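Local coordinates for protein dihydrodipicolinate synthase (Oceanobacillus iheyensis HTE831, PDB 3D0C) that probably catalyses the formation of 4-hydroxy-tetrahydrodipicolinate in lysine biosynthesis, acting as a pyruvate-dependent lyase built on a TIM barrel, at residues Asp93-Leu98 with Val126-Asn131; Thr195-Ala200 with Glu243-Phe248. The protein carries 1 engineered substitution. All blocks are in the same frame, centred on the assembly; numbering follows the deposited sequence.

Contact 1 (Asp93-Leu98 with Val126-Asn131); sequences DTAIEL and VEYYRN
Ile96 reaches across from helix 92-104 with its terminal methyl, CD1, which lies 4.1 Å from the backbone oxygen Asn131 O. Its CG1 branch stands anti to the carbonyl carbon (chi1 -67°) and the chain is extended beyond it, which carries the methyl off the helix flank and up to the side of that carbonyl. One residue earlier, the methyl Ala95 CB points at helix 122-135 and meets the hydroxyl end of Tyr128, with Ala95 CB 4.5 Å from Tyr128 OH. The methyl stands off the face of the phenol, beyond its rim and above the oxygen. Tyr128 gets there by holding its ring anti to the backbone N (chi1 178°); its hydroxyl is anchored on Tyr90 O in the loop before helix 92-104. These are loose, glancing touches: the CA atoms of Ala95 and Tyr128 are 9.9 Å apart, and the two segments bury just 81 Å² together. On the far flank of the second helix, Arg130 NH2 bridges to Glu127 OE2 at 3.0 Å, meeting the syn side of the carboxylate 27° out of its plane, while Val126 CG1 lies over one face of the guanidinium, toward its rim. The amide of Asn131 turns to Glu280 of the second subunit, so this surface also borders the second subunit. The two helices follow adjacent barrel strands, 83-88 and 109-112, and pack side by side on the outside; helix 64-78 flanks the first, and helix 152-157 the second.

Contact 2 (Thr195-Ala200 with Glu243-Phe248); sequences TAEKWA and EDVVPF
Val245 sets one methyl against the base of Glu197, with Val245 CG2 3.7 Å from Glu197 CB. Its CG1 lies beside the backbone N (chi1 -59°), leaving CG2 wedged between the N and the carbonyl carbon and aimed at helix 196-206. The glutamate meets it with aliphatic carbon alone: its chain bends at chi2 (87°) and takes the carboxylate aside, where OE2 is hydrogen-bonded to the hydroxyls of Ser213 and Ser223. A buried acidic group is thus held by two partners while its CB serves as packing surface. Val246 sits where the backbones come nearest, its CA 5.4 Å from Lys198 CA. At so short a separation little side chain fits between, and Val246 CG2 rests alongside the lysine stem, 4.2 Å from Lys198 CG. The lysine is fully extended and slants along the opposing helix toward its C-terminal end, so that its ammonium forms a salt bridge with Asp250, one turn beyond Val246. Lys198 O also accepts a hydrogen bond from Trp242 NE1, just ahead of the segment. Pro247 brings no N-H, and the helix kinks here; the amide of Phe248 bonds back to Val245 O at 2.9 Å, a three-residue step in place of the four-residue one. Phe248 itself turns to helix 260-270 and to Leu215, a residue that Glu197 and Val245 touch as well. Helix 196-206 follows barrel strand 190-193, whereas helix 235-257 comes after the eighth strand and its helix 220-232; the contact therefore joins the barrel wall to the C-terminal helices characteristic of this family.

How the contacts relate
Both contacts pair two helices, and in each two of the four touching residues are buried, yet they share no element and lie on opposite sides of the chain's centre, their own centres about 32 Å apart. Contact 1 belongs to the repeating wall of the barrel, between neighbouring helices, and lies beside the second subunit, which hydrogen-bonds to Asn131. Contact 2 joins that wall to the C-terminal helices and is touched by no other chain of the assembly. It buries nearly twice the area, 151 against 81 Å². Isolated methyls reach polar oxygens in contact 1; aliphatic carbon meets aliphatic carbon in contact 2, with charged ends led away to partners beside it.

Contact 1 (Asp93-Leu98 with Val126-Asn131)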
loop_
_atom_site.group_PDB
_atom_site.type_symbol
_atom_site.label_atom_id
_atom_site.label_comp_id
_atom_site.label_asym_id
_atom_site.label_seq_id
_atom_site.Cartn_x
_atom_site.Cartn_y
_atom_site.Cartn_z
ATOM N N ASP A 93 -0.745 -12.618 9.415
ATOM C CA ASP A 93 -0.908 -14.035 9.096
ATOM C C ASP A 93 -0.579 -14.352 7.645
ATOM O O ASP A 93 -0.081 -15.435 7.327
ATOM C CB ASP A 93 -2.343 -14.482 9.407
ATOM C CG ASP A 93 -2.591 -14.659 10.899
ATOM O OD1 ASP A 93 -1.715 -14.286 11.702
ATOM O OD2 ASP A 93 -3.670 -15.168 11.261
ATOM N N THR A 94 -0.875 -13.413 6.758
ATOM C CA THR A 94 -0.597 -13.613 5.343
ATOM C C THR A 94 0.909 -13.517 5.092
ATOM O O THR A 94 1.456 -14.238 4.258
ATOM C CB THR A 94 -1.345 -12.575 4.501
ATOM O OG1 THR A 94 -2.747 -12.689 4.772
ATOM C CG2 THR A 94 -1.107 -12.805 3.006
ATOM N N ALA A 95 1.580 -12.631 5.824
ATOM C CA ALA A 95 3.022 -12.467 5.675
ATOM C C ALA A 95 3.681 -13.767 6.113
ATOM O O ALA A 95 4.565 -14.286 5.431
ATOM C CB ALA A 95 3.530 -11.280 6.537
ATOM N N ILE A 96 3.225 -14.298 7.246
ATOM C CA ILE A 96 3.763 -15.544 7.780
ATOM C C ILE A 96 3.506 -16.684 6.795
ATOM O O ILE A 96 4.378 -17.524 6.559
ATOM C CB ILE A 96 3.129 -15.863 9.156
ATOM C CG1 ILE A 96 3.595 -14.818 10.177
ATOM C CG2 ILE A 96 3.514 -17.276 9.604
ATOM C CD1 ILE A 96 2.922 -14.911 11.543
ATOM N N GLU A 97 2.312 -16.692 6.208
ATOM C CA GLU A 97 1.943 -17.716 5.237
ATOM C C GLU A 97 2.929 -17.686 4.058
ATOM O O GLU A 97 3.444 -18.728 3.630
ATOM C CB GLU A 97 0.518 -17.468 4.732
ATOM C CG GLU A 97 -0.024 -18.571 3.836
ATOM C CD GLU A 97 -1.295 -18.171 3.113
ATOM O OE1 GLU A 97 -2.006 -17.259 3.593
ATOM O OE2 GLU A 97 -1.590 -18.782 2.067
ATOM N N LEU A 98 3.191 -16.487 3.541
ATOM C CA LEU A 98 4.122 -16.333 2.429
ATOM C C LEU A 98 5.530 -16.706 2.872
ATOM O O LEU A 98 6.277 -17.339 2.128
ATOM C CB LEU A 98 4.117 -14.890 1.918
ATOM C CG LEU A 98 2.913 -14.433 1.092
ATOM C CD1 LEU A 98 2.940 -12.930 0.924
ATOM C CD2 LEU A 98 2.948 -15.116 -0.260
ATOM N N VAL A 126 6.274 -2.004 15.496
ATOM C CA VAL A 126 7.164 -2.910 16.212
ATOM C C VAL A 126 6.478 -4.271 16.390
ATOM O O VAL A 126 7.088 -5.316 16.151
ATOM C CB VAL A 126 7.560 -2.334 17.593
ATOM C CG1 VAL A 126 8.311 -3.383 18.400
ATOM C CG2 VAL A 126 8.427 -1.085 17.404
ATOM N N GLU A 127 5.209 -4.259 16.790
ATOM C CA GLU A 127 4.457 -5.503 16.987
ATOM C C GLU A 127 4.286 -6.280 15.681
ATOM O O GLU A 127 4.425 -7.507 15.641
ATOM C CB GLU A 127 3.085 -5.190 17.590
ATOM C CG GLU A 127 3.160 -4.574 18.969
ATOM C CD GLU A 127 3.880 -5.471 19.957
ATOM O OE1 GLU A 127 3.381 -6.592 20.203
ATOM O OE2 GLU A 127 4.945 -5.060 20.477
ATOM N N TYR A 128 3.982 -5.554 14.614
ATOM C CA TYR A 128 3.800 -6.141 13.288
ATOM C C TYR A 128 5.063 -6.898 12.899
ATOM O O TYR A 128 5.036 -8.107 12.606
ATOM C CB TYR A 128 3.536 -5.025 12.269
ATOM C CG TYR A 128 3.384 -5.502 10.847
ATOM C CD1 TYR A 128 2.183 -6.041 10.398
ATOM C CD2 TYR A 128 4.448 -5.425 9.949
ATOM C CE1 TYR A 128 2.042 -6.494 9.087
ATOM C CE2 TYR A 128 4.322 -5.872 8.642
ATOM C CZ TYR A 128 3.116 -6.406 8.214
ATOM O OH TYR A 128 3.000 -6.846 6.917
ATOM N N TYR A 129 6.177 -6.180 12.902
ATOM C CA TYR A 129 7.456 -6.774 12.533
ATOM C C TYR A 129 7.899 -7.928 13.420
ATOM O O TYR A 129 8.301 -8.985 12.948
ATOM C CB TYR A 129 8.549 -5.701 12.534
ATOM C CG TYR A 129 8.428 -4.698 11.412
ATOM C CD1 TYR A 129 8.302 -5.117 10.087
ATOM C CD2 TYR A 129 8.448 -3.331 11.673
ATOM C CE1 TYR A 129 8.200 -4.195 9.049
ATOM C CE2 TYR A 129 8.348 -2.398 10.642
ATOM C CZ TYR A 129 8.222 -2.837 9.334
ATOM O OH TYR A 129 8.116 -1.921 8.315
ATOM N N ARG A 130 7.836 -7.727 14.722
ATOM C CA ARG A 130 8.267 -8.775 15.639
ATOM C C ARG A 130 7.469 -10.081 15.552
ATOM O O ARG A 130 8.048 -11.169 15.639
ATOM C CB ARG A 130 8.241 -8.248 17.075
ATOM C CG ARG A 130 8.746 -9.258 18.080
ATOM C CD ARG A 130 9.332 -8.538 19.269
ATOM N NE ARG A 130 8.368 -7.616 19.846
ATOM C CZ ARG A 130 8.713 -6.510 20.484
ATOM N NH1 ARG A 130 9.997 -6.207 20.610
ATOM N NH2 ARG A 130 7.782 -5.725 21.003
ATOM N N ASN A 131 6.145 -9.991 15.415
ATOM C CA ASN A 131 5.354 -11.207 15.330
ATOM C C ASN A 131 5.685 -11.990 14.050
ATOM O O ASN A 131 5.625 -13.213 14.044
ATOM C CB ASN A 131 3.858 -10.888 15.384
ATOM C CG ASN A 131 3.434 -10.299 16.720
ATOM O OD1 ASN A 131 4.131 -10.442 17.732
ATOM N ND2 ASN A 131 2.277 -9.645 16.735
#

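Contact 2 (Thr195-Ala200 with Glu243-Phe248)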
loop_
_atom_site.group_PDB
_atom_site.type_symbol
_atom_site.label_atom_id
_atom_site.label_comp_id
_atom_site.label_asym_id
_atom_site.label_seq_id
_atom_site.Cartn_x
_atom_site.Cartn_y
_atom_site.Cartn_z
ATOM N N THR A 195 17.581 2.383 -1.912
ATOM C CA THR A 195 17.183 3.289 -2.986
ATOM C C THR A 195 18.152 3.257 -4.173
ATOM O O THR A 195 18.237 4.201 -4.956
ATOM C CB THR A 195 17.003 4.740 -2.484
ATOM O OG1 THR A 195 18.062 5.067 -1.574
ATOM C CG2 THR A 195 15.653 4.895 -1.783
ATOM N N ALA A 196 18.899 2.163 -4.268
ATOM C CA ALA A 196 19.816 1.909 -5.379
ATOM C C ALA A 196 21.012 2.820 -5.678
ATOM O O ALA A 196 21.479 3.591 -4.830
ATOM C CB ALA A 196 18.996 1.712 -6.651
ATOM N N GLU A 197 21.503 2.702 -6.912
ATOM C CA GLU A 197 22.683 3.423 -7.381
ATOM C C GLU A 197 22.752 4.934 -7.188
ATOM O O GLU A 197 23.815 5.476 -6.869
ATOM C CB GLU A 197 22.934 3.095 -8.861
ATOM C CG GLU A 197 23.450 1.672 -9.118
ATOM C CD GLU A 197 22.342 0.633 -9.281
ATOM O OE1 GLU A 197 21.210 0.881 -8.817
ATOM O OE2 GLU A 197 22.611 -0.439 -9.870
ATOM N N LYS A 198 21.646 5.629 -7.401
ATOM C CA LYS A 198 21.648 7.083 -7.251
ATOM C C LYS A 198 21.987 7.498 -5.813
ATOM O O LYS A 198 22.641 8.525 -5.581
ATOM C CB LYS A 198 20.284 7.648 -7.647
ATOM C CG LYS A 198 20.202 9.163 -7.540
ATOM C CD LYS A 198 18.796 9.663 -7.812
ATOM C CE LYS A 198 18.738 11.175 -7.751
ATOM N NZ LYS A 198 17.357 11.663 -7.999
ATOM N N TRP A 199 21.553 6.697 -4.845
ATOM C CA TRP A 199 21.828 7.030 -3.451
ATOM C C TRP A 199 22.953 6.243 -2.787
ATOM O O TRP A 199 23.450 6.644 -1.736
ATOM C CB TRP A 199 20.547 6.904 -2.618
ATOM C CG TRP A 199 19.575 7.976 -2.947
ATOM C CD1 TRP A 199 18.618 7.949 -3.925
ATOM C CD2 TRP A 199 19.535 9.289 -2.383
ATOM N NE1 TRP A 199 17.994 9.169 -4.011
ATOM C CE2 TRP A 199 18.539 10.013 -3.077
ATOM C CE3 TRP A 199 20.253 9.932 -1.368
ATOM C CZ2 TRP A 199 18.235 11.343 -2.781
ATOM C CZ3 TRP A 199 19.952 11.259 -1.073
ATOM C CH2 TRP A 199 18.953 11.949 -1.782
ATOM N N ALA A 200 23.371 5.141 -3.401
ATOM C CA ALA A 200 24.417 4.298 -2.834
ATOM C C ALA A 200 25.680 5.012 -2.332
ATOM O O ALA A 200 26.138 4.752 -1.216
ATOM C CB ALA A 200 24.798 3.202 -3.836
ATOM N N GLU A 243 27.337 9.245 -12.089
ATOM C CA GLU A 243 26.795 10.161 -13.092
ATOM C C GLU A 243 26.272 9.400 -14.302
ATOM O O GLU A 243 25.335 9.841 -14.973
ATOM C CB GLU A 243 27.868 11.123 -13.610
ATOM C CG GLU A 243 28.610 11.903 -12.564
ATOM C CD GLU A 243 29.566 12.888 -13.198
ATOM O OE1 GLU A 243 30.370 12.468 -14.056
ATOM O OE2 GLU A 243 29.507 14.080 -12.840
ATOM N N ASP A 244 26.904 8.265 -14.583
ATOM C CA ASP A 244 26.552 7.435 -15.730
ATOM C C ASP A 244 25.229 6.683 -15.584
ATOM O O ASP A 244 24.516 6.491 -16.571
ATOM C CB ASP A 244 27.686 6.439 -16.009
ATOM C CG ASP A 244 27.505 5.689 -17.322
ATOM O OD1 ASP A 244 27.354 6.351 -18.371
ATOM O OD2 ASP A 244 27.524 4.437 -17.308
ATOM N N VAL A 245 24.890 6.269 -14.365
ATOM C CA VAL A 245 23.652 5.517 -14.146
ATOM C C VAL A 245 22.477 6.333 -13.611
ATOM O O VAL A 245 21.319 5.909 -13.717
ATOM C CB VAL A 245 23.888 4.333 -13.189
ATOM C CG1 VAL A 245 24.933 3.398 -13.768
ATOM C CG2 VAL A 245 24.314 4.843 -11.820
ATOM N N VAL A 246 22.761 7.500 -13.041
ATOM C CA VAL A 246 21.703 8.351 -12.501
ATOM C C VAL A 246 20.573 8.606 -13.504
ATOM O O VAL A 246 19.395 8.561 -13.141
ATOM C CB VAL A 246 22.274 9.699 -12.003
ATOM C CG1 VAL A 246 21.153 10.714 -11.824
ATOM C CG2 VAL A 246 22.987 9.490 -10.667
ATOM N N PRO A 247 20.911 8.869 -14.781
ATOM C CA PRO A 247 19.888 9.124 -15.806
ATOM C C PRO A 247 18.853 7.999 -15.906
ATOM O O PRO A 247 17.676 8.247 -16.174
ATOM C CB PRO A 247 20.711 9.263 -17.085
ATOM C CG PRO A 247 22.001 9.858 -16.577
ATOM C CD PRO A 247 22.262 9.002 -15.358
ATOM N N PHE A 248 19.308 6.766 -15.696
ATOM C CA PHE A 248 18.447 5.581 -15.747
ATOM C C PHE A 248 17.516 5.580 -14.532
ATOM O O PHE A 248 16.307 5.371 -14.651
ATOM C CB PHE A 248 19.308 4.312 -15.735
ATOM C CG PHE A 248 18.530 3.034 -15.959
ATOM C CD1 PHE A 248 18.177 2.630 -17.245
ATOM C CD2 PHE A 248 18.152 2.233 -14.883
ATOM C CE1 PHE A 248 17.462 1.449 -17.456
ATOM C CE2 PHE A 248 17.437 1.051 -15.083
ATOM C CZ PHE A 248 17.093 0.660 -16.371
#